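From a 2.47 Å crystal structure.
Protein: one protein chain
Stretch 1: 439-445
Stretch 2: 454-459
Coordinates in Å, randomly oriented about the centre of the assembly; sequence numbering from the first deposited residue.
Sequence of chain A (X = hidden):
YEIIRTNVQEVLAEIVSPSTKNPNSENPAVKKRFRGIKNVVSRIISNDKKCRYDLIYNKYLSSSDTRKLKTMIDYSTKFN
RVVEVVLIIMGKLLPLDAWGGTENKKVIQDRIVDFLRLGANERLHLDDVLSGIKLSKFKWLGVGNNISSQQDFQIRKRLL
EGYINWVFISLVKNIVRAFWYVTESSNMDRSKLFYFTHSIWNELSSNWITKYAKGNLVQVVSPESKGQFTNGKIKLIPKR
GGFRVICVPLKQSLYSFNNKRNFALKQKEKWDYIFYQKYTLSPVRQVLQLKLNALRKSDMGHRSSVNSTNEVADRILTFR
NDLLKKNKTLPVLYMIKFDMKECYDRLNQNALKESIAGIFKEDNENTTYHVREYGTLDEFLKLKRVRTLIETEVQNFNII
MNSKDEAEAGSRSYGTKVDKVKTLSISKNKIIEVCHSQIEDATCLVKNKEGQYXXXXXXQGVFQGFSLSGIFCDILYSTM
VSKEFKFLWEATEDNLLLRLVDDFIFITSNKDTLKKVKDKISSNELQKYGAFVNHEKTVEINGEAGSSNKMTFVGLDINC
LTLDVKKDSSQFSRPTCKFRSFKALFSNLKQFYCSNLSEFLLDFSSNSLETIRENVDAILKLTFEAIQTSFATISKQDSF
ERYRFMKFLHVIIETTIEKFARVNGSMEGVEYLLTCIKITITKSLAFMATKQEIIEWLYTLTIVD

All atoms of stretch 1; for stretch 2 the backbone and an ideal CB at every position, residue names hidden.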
ATOM      1  N   ILE A 439      -4.543 -10.724 -19.675  1.00 56.66           N
ATOM      2  CA  ILE A 439      -5.714 -11.479 -19.242  1.00 54.72           C
ATOM      3  C   ILE A 439      -5.505 -12.970 -19.473  1.00 61.57           C
ATOM      4  O   ILE A 439      -5.717 -13.791 -18.574  1.00 61.16           O
ATOM      5  CB  ILE A 439      -6.974 -10.984 -19.972  1.00 60.64           C
ATOM      6  CG1 ILE A 439      -7.276  -9.528 -19.626  1.00 60.47           C
ATOM      7  CG2 ILE A 439      -8.163 -11.873 -19.640  1.00 52.52           C
ATOM      8  CD1 ILE A 439      -8.180  -8.854 -20.637  1.00 53.51           C
ATOM      9  N   GLU A 440      -5.075 -13.339 -20.678  1.00 66.86           N
ATOM     10  CA  GLU A 440      -5.108 -14.736 -21.092  1.00 69.55           C
ATOM     11  C   GLU A 440      -3.831 -15.502 -20.775  1.00 71.83           C
ATOM     12  O   GLU A 440      -3.879 -16.732 -20.676  1.00 71.89           O
ATOM     13  CB  GLU A 440      -5.394 -14.824 -22.596  1.00 63.87           C
ATOM     14  CG  GLU A 440      -6.645 -14.067 -23.020  1.00 71.42           C
ATOM     15  CD  GLU A 440      -6.850 -14.041 -24.525  1.00 81.64           C
ATOM     16  OE1 GLU A 440      -8.023 -13.962 -24.959  1.00 57.41           O
ATOM     17  OE2 GLU A 440      -5.845 -14.094 -25.270  1.00 79.01           O
ATOM     18  N   ASP A 441      -2.700 -14.820 -20.591  1.00 65.73           N
ATOM     19  CA  ASP A 441      -1.423 -15.493 -20.392  1.00 62.77           C
ATOM     20  C   ASP A 441      -0.854 -15.300 -18.993  1.00 74.43           C
ATOM     21  O   ASP A 441       0.296 -15.678 -18.750  1.00 83.99           O
ATOM     22  CB  ASP A 441      -0.398 -15.023 -21.428  1.00 75.71           C
ATOM     23  CG  ASP A 441      -0.885 -15.195 -22.852  1.00 75.57           C
ATOM     24  OD1 ASP A 441      -1.039 -14.174 -23.552  1.00 89.81           O
ATOM     25  OD2 ASP A 441      -1.120 -16.349 -23.271  1.00 92.19           O
ATOM     26  N   ALA A 442      -1.617 -14.725 -18.069  1.00 79.30           N
ATOM     27  CA  ALA A 442      -1.128 -14.556 -16.708  1.00 68.93           C
ATOM     28  C   ALA A 442      -0.970 -15.921 -16.049  1.00 61.58           C
ATOM     29  O   ALA A 442      -1.920 -16.710 -16.003  1.00 76.29           O
ATOM     30  CB  ALA A 442      -2.075 -13.670 -15.902  1.00 61.06           C
ATOM     31  N   THR A 443       0.236 -16.210 -15.567  1.00 63.21           N
ATOM     32  CA  THR A 443       0.534 -17.450 -14.866  1.00 71.00           C
ATOM     33  C   THR A 443       1.188 -17.127 -13.531  1.00 65.42           C
ATOM     34  O   THR A 443       1.770 -16.055 -13.342  1.00 73.64           O
ATOM     35  CB  THR A 443       1.453 -18.372 -15.687  1.00 77.75           C
ATOM     36  OG1 THR A 443       2.686 -17.699 -15.972  1.00 86.22           O
ATOM     37  CG2 THR A 443       0.784 -18.772 -16.992  1.00 63.95           C
ATOM     38  N   CYS A 444       1.091 -18.075 -12.599  1.00 67.06           N
ATOM     39  CA  CYS A 444       1.689 -17.931 -11.281  1.00 65.21           C
ATOM     40  C   CYS A 444       2.498 -19.173 -10.939  1.00 70.13           C
ATOM     41  O   CYS A 444       2.234 -20.271 -11.438  1.00 65.25           O
ATOM     42  CB  CYS A 444       0.636 -17.681 -10.187  1.00 72.52           C
ATOM     43  SG  CYS A 444      -0.335 -19.120  -9.709  1.00 83.53           S
ATOM     44  N   LEU A 445       3.511 -18.974 -10.103  1.00 68.36           N
ATOM     45  CA  LEU A 445       4.358 -20.050  -9.609  1.00 69.59           C
ATOM     46  C   LEU A 445       3.918 -20.421  -8.200  1.00 68.99           C
ATOM     47  O   LEU A 445       3.648 -19.540  -7.376  1.00 74.81           O
ATOM     48  CB  LEU A 445       5.830 -19.635  -9.609  1.00 70.88           C
ATOM     49  CG  LEU A 445       6.552 -19.571 -10.956  1.00 72.60           C
ATOM     50  CD1 LEU A 445       6.171 -18.329 -11.754  1.00 72.48           C
ATOM     51  CD2 LEU A 445       8.053 -19.635 -10.742  1.00 80.77           C
ATOM     52  N   UNK A 454       6.013 -25.474  -9.774  1.00116.91           N
ATOM     53  CA  UNK A 454       5.135 -25.605 -10.934  1.00102.35           C
ATOM     54  C   UNK A 454       4.478 -24.271 -11.294  1.00 97.80           C
ATOM     55  O   UNK A 454       4.413 -23.336 -10.488  1.00 99.06           O
ATOM     56  CB  UNK A 454       4.061 -26.661 -10.665  1.00102.35           C
ATOM     57  N   UNK A 455       3.965 -24.204 -12.524  1.00101.18           N
ATOM     58  CA  UNK A 455       3.265 -23.035 -13.047  1.00 86.45           C
ATOM     59  C   UNK A 455       1.775 -23.317 -13.200  1.00 88.63           C
ATOM     60  O   UNK A 455       1.382 -24.384 -13.681  1.00 99.84           O
ATOM     61  CB  UNK A 455       3.863 -22.611 -14.390  1.00 86.45           C
ATOM     62  N   UNK A 456       0.953 -22.338 -12.821  1.00 90.13           N
ATOM     63  CA  UNK A 456      -0.497 -22.454 -12.889  1.00 76.92           C
ATOM     64  C   UNK A 456      -1.096 -21.242 -13.593  1.00 75.76           C
ATOM     65  O   UNK A 456      -0.578 -20.128 -13.499  1.00 74.37           O
ATOM     66  CB  UNK A 456      -1.091 -22.604 -11.487  1.00 76.92           C
ATOM     67  N   UNK A 457      -2.194 -21.479 -14.306  1.00 85.96           N
ATOM     68  CA  UNK A 457      -2.969 -20.438 -14.963  1.00 70.84           C
ATOM     69  C   UNK A 457      -4.372 -20.406 -14.365  1.00 76.07           C
ATOM     70  O   UNK A 457      -4.836 -21.381 -13.769  1.00 91.33           O
ATOM     71  CB  UNK A 457      -3.025 -20.668 -16.475  1.00 70.84           C
ATOM     72  N   UNK A 458      -5.051 -19.274 -14.529  1.00 77.28           N
ATOM     73  CA  UNK A 458      -6.395 -19.116 -13.989  1.00 74.92           C
ATOM     74  C   UNK A 458      -7.428 -19.725 -14.927  1.00 67.58           C
ATOM     75  O   UNK A 458      -7.372 -19.522 -16.144  1.00 80.10           O
ATOM     76  CB  UNK A 458      -6.705 -17.637 -13.747  1.00 74.92           C
ATOM     77  N   UNK A 459      -8.357 -20.500 -14.361  1.00 74.74           N
ATOM     78  CA  UNK A 459      -9.514 -20.945 -15.132  1.00 76.04           C
ATOM     79  C   UNK A 459     -10.399 -19.766 -15.518  1.00 71.57           C
ATOM     80  O   UNK A 459     -10.911 -19.702 -16.644  1.00 65.00           O
ATOM     81  CB  UNK A 459     -10.322 -21.972 -14.337  1.00 76.04           C
TER

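The two backbones run antiparallel, with strand axes 4.6 Å apart at closest approach and 145° between their N-to-C directions. The register centres on Cys444 and position 456, whose main chains exchange both hydrogen bonds: Cys444 N to the carbonyl O of 456 and the N of 456 to Cys444 O, each 2.8 Å with N-H...O angles of 164° and 163°. These bonds need no particular side chain, so identity must be judged from the CB directions.

At 454, CA-to-CB points away and the ideal CB has nothing of stretch 1 within 5.5 Å. Stretch 1 therefore scarcely restricts the choice, and a polar residue would do as well as an apolar one. The residue is Asp454, which touches stretch 1 through its backbone: its O lies 3.4 Å from Leu445 CA, a CA-H...O contact.

Position 455 pairs with Leu445 as a non-hydrogen-bonded pair, CA to CA 4.7 Å. Its ideal CB lies 5.0 Å from Thr443 CB and 5.3 Å from Leu445 CG, on the face those two residues share. A branched aliphatic such as Leu, Ile or Val would suit, and Met could reach as well. It is Leu455; its CD1 packs 3.7 Å from Leu445 CG, while CD2 comes 4.2 Å from Thr443 OG1.

At 456, phi/psi of -130/147 are extended, and CB turns to the other face, the one carrying Cys444. The ideal CB is 4.0 Å from Cys444 SG, which favours an apolar group, aliphatic or aromatic. Phe456 is found there. Its CB keeps the 4.0 Å contact with Cys444 SG, but with chi1 at -76° (m) the ring leads away, so little of the aromatic surface is used against stretch 1.

Position 457 returns to the Thr443 face, its ideal CB 4.3 Å from Thr443 CG2 and 4.1 Å from Ala442 O. Beyond lie the carbonyl of Glu440 and the carboxylate-bearing Asp441. Thr or Val could cover the methyl, whereas a long basic chain could also reach the Glu440 carbonyl. Lys457 does the latter: CG passes 3.5 Å from Ala442 O, and NZ comes 3.3 Å from Thr443 CG2 and 3.5 Å from Glu440 O. These are proximities without a hydrogen bond.

At 458, CB points sideways, 5.4 Å from Ala442 O, so the demand is weak and many residues fit. Arg458 leads its end away and bonds elsewhere.

Position 459 is out of reach, leaving the choice open; Lys459 makes no contact with stretch 1.

Stretch 2 454-459: DLFKRK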
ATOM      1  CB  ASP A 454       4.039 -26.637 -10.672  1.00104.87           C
ATOM      2  CG  ASP A 454       4.576 -28.042 -10.540  1.00113.35           C
ATOM      3  OD1 ASP A 454       5.479 -28.420 -11.319  1.00105.61           O
ATOM      4  OD2 ASP A 454       4.093 -28.773  -9.649  1.00117.86           O
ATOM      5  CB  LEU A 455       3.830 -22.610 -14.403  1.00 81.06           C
ATOM      6  CG  LEU A 455       4.905 -21.529 -14.391  1.00 95.92           C
ATOM      7  CD1 LEU A 455       6.156 -22.032 -13.692  1.00 99.57           C
ATOM      8  CD2 LEU A 455       5.212 -21.083 -15.809  1.00 94.56           C
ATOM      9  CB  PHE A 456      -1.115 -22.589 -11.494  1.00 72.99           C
ATOM     10  CG  PHE A 456      -0.942 -23.949 -10.882  1.00 86.94           C
ATOM     11  CD1 PHE A 456       0.290 -24.356 -10.393  1.00 91.34           C
ATOM     12  CD2 PHE A 456      -2.015 -24.816 -10.782  1.00 94.68           C
ATOM     13  CE1 PHE A 456       0.449 -25.609  -9.827  1.00 90.57           C
ATOM     14  CE2 PHE A 456      -1.865 -26.066 -10.215  1.00101.42           C
ATOM     15  CZ  PHE A 456      -0.631 -26.463  -9.736  1.00 94.28           C
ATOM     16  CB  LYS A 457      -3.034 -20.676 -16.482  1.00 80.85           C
ATOM     17  CG  LYS A 457      -3.523 -19.488 -17.300  1.00 82.82           C
ATOM     18  CD  LYS A 457      -3.656 -19.851 -18.774  1.00 84.88           C
ATOM     19  CE  LYS A 457      -2.301 -20.143 -19.402  1.00 82.69           C
ATOM     20  NZ  LYS A 457      -1.436 -18.930 -19.455  1.00 82.65           N
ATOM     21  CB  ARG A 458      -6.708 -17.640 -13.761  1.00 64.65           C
ATOM     22  CG  ARG A 458      -5.861 -16.990 -12.695  1.00 69.62           C
ATOM     23  CD  ARG A 458      -6.525 -15.728 -12.188  1.00 69.22           C
ATOM     24  NE  ARG A 458      -7.840 -16.014 -11.625  1.00 56.56           N
ATOM     25  CZ  ARG A 458      -8.047 -16.381 -10.363  1.00 57.46           C
ATOM     26  NH1 ARG A 458      -7.021 -16.502  -9.532  1.00 71.83           N
ATOM     27  NH2 ARG A 458      -9.275 -16.626  -9.930  1.00 58.94           N
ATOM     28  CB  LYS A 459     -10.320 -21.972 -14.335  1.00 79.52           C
ATOM     29  CG  LYS A 459      -9.555 -23.238 -13.979  1.00 91.22           C
ATOM     30  CD  LYS A 459     -10.336 -24.101 -12.994  1.00 95.39           C
ATOM     31  CE  LYS A 459     -11.715 -24.462 -13.527  1.00 87.64           C
ATOM     32  NZ  LYS A 459     -12.488 -25.289 -12.554  1.00 96.49           N
TER
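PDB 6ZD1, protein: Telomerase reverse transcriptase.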